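Local coordinates for protein carboxyvinyl-carboxyphosphonate phosphorylmutase (Bacillus anthracis, PDB 4IQD) that belongs to the phosphoenolpyruvate phosphomutase family of TIM-barrel enzymes, forms a two-chain assembly and carries bound pyruvic acid in this model, at residues A181-E195 with F206-M218. Numbering follows the deposited sequence.
Sequences ANAYVKAGADAIFPE and FNSKVNAPLLANM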
loop_
_atom_site.group_PDB
_atom_site.type_symbol
_atom_site.label_atom_id
_atom_site.label_comp_id
_atom_site.label_asym_id
_atom_site.label_seq_id
_atom_site.Cartn_x
_atom_site.Cartn_y
_atom_site.Cartn_z
ATOM N N ALA A 181 5.207 11.647 32.087
ATOM C CA ALA A 181 5.259 10.202 31.888
ATOM C C ALA A 181 4.639 9.415 33.038
ATOM O O ALA A 181 3.772 8.574 32.820
ATOM C CB ALA A 181 6.698 9.754 31.658
ATOM N N ASN A 182 5.079 9.696 34.260
ATOM C CA ASN A 182 4.574 8.985 35.429
ATOM C C ASN A 182 3.087 9.219 35.666
ATOM O O ASN A 182 2.408 8.390 36.270
ATOM C CB ASN A 182 5.373 9.358 36.679
ATOM C CG ASN A 182 6.753 8.727 36.701
ATOM O OD1 ASN A 182 6.945 7.606 36.231
ATOM N ND2 ASN A 182 7.723 9.448 37.253
ATOM N N ALA A 183 2.587 10.354 35.189
ATOM C CA ALA A 183 1.168 10.659 35.298
ATOM C C ALA A 183 0.380 9.788 34.337
ATOM O O ALA A 183 -0.644 9.212 34.700
ATOM C CB ALA A 183 0.917 12.121 35.003
ATOM N N TYR A 184 0.873 9.696 33.109
ATOM C CA TYR A 184 0.225 8.907 32.075
ATOM C C TYR A 184 0.197 7.438 32.481
ATOM O O TYR A 184 -0.758 6.721 32.186
ATOM C CB TYR A 184 0.963 9.060 30.747
ATOM C CG TYR A 184 1.060 10.480 30.222
ATOM C CD1 TYR A 184 0.161 11.463 30.618
ATOM C CD2 TYR A 184 2.052 10.830 29.317
ATOM C CE1 TYR A 184 0.257 12.758 30.128
ATOM C CE2 TYR A 184 2.156 12.117 28.825
ATOM C CZ TYR A 184 1.259 13.077 29.230
ATOM O OH TYR A 184 1.371 14.355 28.734
ATOM N N VAL A 185 1.247 7.004 33.170
ATOM C CA VAL A 185 1.350 5.626 33.636
ATOM C C VAL A 185 0.292 5.312 34.685
ATOM O O VAL A 185 -0.413 4.310 34.586
ATOM C CB VAL A 185 2.743 5.329 34.224
ATOM C CG1 VAL A 185 2.756 3.962 34.893
ATOM C CG2 VAL A 185 3.799 5.404 33.138
ATOM N N LYS A 186 0.171 6.172 35.690
ATOM C CA LYS A 186 -0.821 5.950 36.731
ATOM C C LYS A 186 -2.232 6.078 36.166
ATOM O O LYS A 186 -3.187 5.542 36.725
ATOM C CB LYS A 186 -0.615 6.914 37.900
ATOM C CG LYS A 186 -1.557 8.098 37.926
ATOM C CD LYS A 186 -1.572 8.722 39.307
ATOM C CE LYS A 186 -1.900 7.674 40.364
ATOM N NZ LYS A 186 -1.879 8.232 41.744
ATOM N N ALA A 187 -2.350 6.783 35.046
ATOM C CA ALA A 187 -3.637 6.972 34.394
ATOM C C ALA A 187 -4.057 5.702 33.664
ATOM O O ALA A 187 -5.239 5.488 33.401
ATOM C CB ALA A 187 -3.580 8.152 33.435
ATOM N N GLY A 188 -3.084 4.858 33.338
ATOM C CA GLY A 188 -3.389 3.572 32.744
ATOM C C GLY A 188 -2.442 3.124 31.651
ATOM O O GLY A 188 -2.532 1.990 31.188
ATOM N N ALA A 189 -1.541 4.003 31.230
ATOM C CA ALA A 189 -0.587 3.645 30.186
ATOM C C ALA A 189 0.325 2.520 30.662
ATOM O O ALA A 189 0.730 2.491 31.822
ATOM C CB ALA A 189 0.226 4.857 29.759
ATOM N N ASP A 190 0.629 1.587 29.765
ATOM C CA ASP A 190 1.416 0.410 30.114
ATOM C C ASP A 190 2.879 0.576 29.718
ATOM O O ASP A 190 3.737 -0.201 30.138
ATOM C CB ASP A 190 0.835 -0.830 29.437
ATOM C CG ASP A 190 -0.667 -0.935 29.608
ATOM O OD1 ASP A 190 -1.122 -1.173 30.744
ATOM O OD2 ASP A 190 -1.395 -0.785 28.604
ATOM N N ALA A 191 3.156 1.594 28.909
ATOM C CA ALA A 191 4.497 1.822 28.382
ATOM C C ALA A 191 4.674 3.274 27.953
ATOM O O ALA A 191 3.697 3.957 27.650
ATOM C CB ALA A 191 4.765 0.886 27.209
ATOM N N ILE A 192 5.920 3.737 27.917
ATOM C CA ILE A 192 6.204 5.119 27.532
ATOM C C ILE A 192 7.135 5.246 26.319
ATOM O O ILE A 192 8.143 4.550 26.211
ATOM C CB ILE A 192 6.774 5.938 28.711
ATOM C CG1 ILE A 192 5.778 5.972 29.868
ATOM C CG2 ILE A 192 7.082 7.355 28.280
ATOM C CD1 ILE A 192 4.482 6.685 29.537
ATOM N N PHE A 193 6.761 6.142 25.410
ATOM C CA PHE A 193 7.556 6.519 24.251
ATOM C C PHE A 193 8.044 7.947 24.522
ATOM O O PHE A 193 7.311 8.908 24.294
ATOM C CB PHE A 193 6.652 6.446 23.008
ATOM C CG PHE A 193 7.284 6.915 21.708
ATOM C CD1 PHE A 193 8.557 7.465 21.648
ATOM C CD2 PHE A 193 6.564 6.803 20.530
ATOM C CE1 PHE A 193 9.085 7.895 20.449
ATOM C CE2 PHE A 193 7.093 7.224 19.327
ATOM C CZ PHE A 193 8.350 7.771 19.288
ATOM N N PRO A 194 9.290 8.088 25.004
ATOM C CA PRO A 194 9.883 9.398 25.283
ATOM C C PRO A 194 10.607 9.948 24.064
ATOM O O PRO A 194 11.778 9.630 23.851
ATOM C CB PRO A 194 10.898 9.092 26.392
ATOM C CG PRO A 194 11.019 7.575 26.450
ATOM C CD PRO A 194 10.229 7.003 25.316
ATOM N N GLU A 195 9.920 10.768 23.280
ATOM C CA GLU A 195 10.498 11.294 22.051
ATOM C C GLU A 195 11.729 12.165 22.286
ATOM O O GLU A 195 11.712 13.099 23.095
ATOM C CB GLU A 195 9.453 12.063 21.238
ATOM C CG GLU A 195 10.042 12.929 20.123
ATOM C CD GLU A 195 10.574 12.127 18.946
ATOM O OE1 GLU A 195 10.338 10.902 18.893
ATOM O OE2 GLU A 195 11.223 12.728 18.065
ATOM N N PHE A 206 15.880 8.348 32.633
ATOM C CA PHE A 206 14.444 8.347 32.405
ATOM C C PHE A 206 13.879 6.994 32.816
ATOM O O PHE A 206 12.870 6.919 33.512
ATOM C CB PHE A 206 14.137 8.644 30.936
ATOM C CG PHE A 206 12.693 8.972 30.668
ATOM C CD1 PHE A 206 12.251 10.284 30.689
ATOM C CD2 PHE A 206 11.781 7.971 30.379
ATOM C CE1 PHE A 206 10.924 10.592 30.437
ATOM C CE2 PHE A 206 10.453 8.271 30.127
ATOM C CZ PHE A 206 10.025 9.584 30.157
ATOM N N ASN A 207 14.554 5.932 32.388
ATOM C CA ASN A 207 14.197 4.571 32.763
ATOM C C ASN A 207 14.179 4.393 34.277
ATOM O O ASN A 207 13.331 3.684 34.819
ATOM C CB ASN A 207 15.185 3.586 32.127
ATOM C CG ASN A 207 14.820 2.136 32.384
ATOM O OD1 ASN A 207 13.649 1.793 32.547
ATOM N ND2 ASN A 207 15.829 1.273 32.419
ATOM N N SER A 208 15.108 5.062 34.952
ATOM C CA SER A 208 15.267 4.926 36.393
ATOM C C SER A 208 14.162 5.635 37.159
ATOM O O SER A 208 13.804 5.234 38.262
ATOM C CB SER A 208 16.622 5.481 36.828
ATOM O OG SER A 208 16.884 5.158 38.181
ATOM N N LYS A 209 13.625 6.694 36.571
ATOM C CA LYS A 209 12.648 7.519 37.264
ATOM C C LYS A 209 11.215 7.229 36.833
ATOM O O LYS A 209 10.273 7.765 37.412
ATOM C CB LYS A 209 12.962 9.001 37.050
ATOM C CG LYS A 209 13.010 9.822 38.332
ATOM C CD LYS A 209 14.383 9.766 38.974
ATOM C CE LYS A 209 14.374 10.403 40.352
ATOM N NZ LYS A 209 13.843 11.794 40.329
ATOM N N VAL A 210 11.048 6.384 35.817
ATOM C CA VAL A 210 9.719 6.089 35.283
ATOM C C VAL A 210 9.352 4.608 35.442
ATOM O O VAL A 210 10.107 3.728 35.031
ATOM C CB VAL A 210 9.607 6.509 33.802
ATOM C CG1 VAL A 210 8.270 6.083 33.221
ATOM C CG2 VAL A 210 9.797 8.013 33.660
ATOM N N ASN A 211 8.184 4.343 36.024
ATOM C CA ASN A 211 7.759 2.974 36.323
ATOM C C ASN A 211 7.011 2.269 35.186
ATOM O O ASN A 211 5.869 1.841 35.353
ATOM C CB ASN A 211 6.910 2.943 37.599
ATOM C CG ASN A 211 5.677 3.824 37.503
ATOM O OD1 ASN A 211 5.737 4.942 36.991
ATOM N ND2 ASN A 211 4.549 3.320 37.989
ATOM N N ALA A 212 7.670 2.133 34.042
ATOM C CA ALA A 212 7.061 1.526 32.864
ATOM C C ALA A 212 8.132 1.068 31.889
ATOM O O ALA A 212 9.235 1.604 31.885
ATOM C CB ALA A 212 6.125 2.512 32.179
ATOM N N PRO A 213 7.813 0.066 31.059
ATOM C CA PRO A 213 8.699 -0.273 29.944
ATOM C C PRO A 213 8.811 0.910 28.995
ATOM O O PRO A 213 7.865 1.686 28.877
ATOM C CB PRO A 213 7.964 -1.420 29.252
ATOM C CG PRO A 213 7.116 -2.022 30.313
ATOM C CD PRO A 213 6.693 -0.883 31.185
ATOM N N LEU A 214 9.952 1.052 28.333
ATOM C CA LEU A 214 10.158 2.182 27.442
ATOM C C LEU A 214 10.324 1.745 25.998
ATOM O O LEU A 214 10.859 0.673 25.720
ATOM C CB LEU A 214 11.366 3.006 27.891
ATOM C CG LEU A 214 11.287 3.568 29.311
ATOM C CD1 LEU A 214 12.451 4.498 29.576
ATOM C CD2 LEU A 214 9.966 4.279 29.543
ATOM N N LEU A 215 9.852 2.594 25.090
ATOM C CA LEU A 215 9.947 2.365 23.657
ATOM C C LEU A 215 10.999 3.290 23.069
ATOM O O LEU A 215 11.095 4.454 23.455
ATOM C CB LEU A 215 8.588 2.641 23.006
ATOM C CG LEU A 215 8.307 2.364 21.524
ATOM C CD1 LEU A 215 6.814 2.299 21.334
ATOM C CD2 LEU A 215 8.885 3.421 20.598
ATOM N N ALA A 216 11.778 2.768 22.130
ATOM C CA ALA A 216 12.754 3.566 21.405
ATOM C C ALA A 216 12.290 3.736 19.967
ATOM O O ALA A 216 11.832 2.785 19.342
ATOM C CB ALA A 216 14.112 2.903 21.448
ATOM N N ASN A 217 12.402 4.953 19.451
ATOM C CA ASN A 217 11.976 5.264 18.091
ATOM C C ASN A 217 13.140 5.279 17.112
ATOM O O ASN A 217 13.831 6.289 16.987
ATOM C CB ASN A 217 11.291 6.630 18.068
ATOM C CG ASN A 217 10.805 7.025 16.684
ATOM O OD1 ASN A 217 10.569 6.176 15.822
ATOM N ND2 ASN A 217 10.643 8.323 16.470
HETATM N N MSE A 218 13.359 4.171 16.414
HETATM C CA MSE A 218 14.425 4.147 15.423
HETATM C C MSE A 218 14.043 4.545 14.012
HETATM O O MSE A 218 14.134 3.749 13.082
HETATM C CB MSE A 218 15.192 2.833 15.428
HETATM C CG MSE A 218 16.381 2.880 16.349
HETATM SE SE MSE A 218 17.949 3.849 15.675
HETATM C CE MSE A 218 17.330 5.677 15.537
#
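With chi1 at 175°, F193 swings its CG away from its own backbone N, and L215, its CG likewise opposite the backbone N, lays a methyl over one face of that ring: CD2 stands 4.1 Å from the F193 ring centroid and close to the ring normal, a CH-pi contact. N217 CB meets the far end of the same ring, 3.4 Å from F193 CZ. The second aromatic, F206, is sandwiched between aliphatic groups. P194 CB covers one face, 4.0 Å from the F206 centroid, V210 CG2 lies over the other near the rim, and I192 CG2 comes in at the edge near the ring plane. A181 CB reaches F206 CZ at 3.7 Å, which ties the helix ending in the Schellman turn at G188 to this apolar layer.

Two backbone hydrogen bonds, both through I192, join strand 191-194 to the chain leading into strand 215-217. I192 N donates to P213 O (3.0 Å, N-H...O 167°), and L215 N donates to I192 O at 2.8 Å. I192 thus grips the residues before and after L214, the signature of a single parallel bridge between I192 and L214; the short strand axes lie 28° apart in direction. On the helical side, N182 ND2 bonds K209 O at 3.1 Å, with the acceptor close to the amide plane, linking helix 174-187 to the end of helix 200-209.

Beyond the bridge, E195 OE1 forms a salt bridge with R165, and the side chain of N217 lies about 4 Å from a bound pyruvic acid. Strand 191-194 also pairs with strand 161-166, while 215-217 neighbours 239-242. Helix 200-209 thus connects adjacent parallel strands in a beta-alpha-beta crossover, the repeating element of the TIM barrel, whose strand ends here border the pyruvic acid pocket that includes R165.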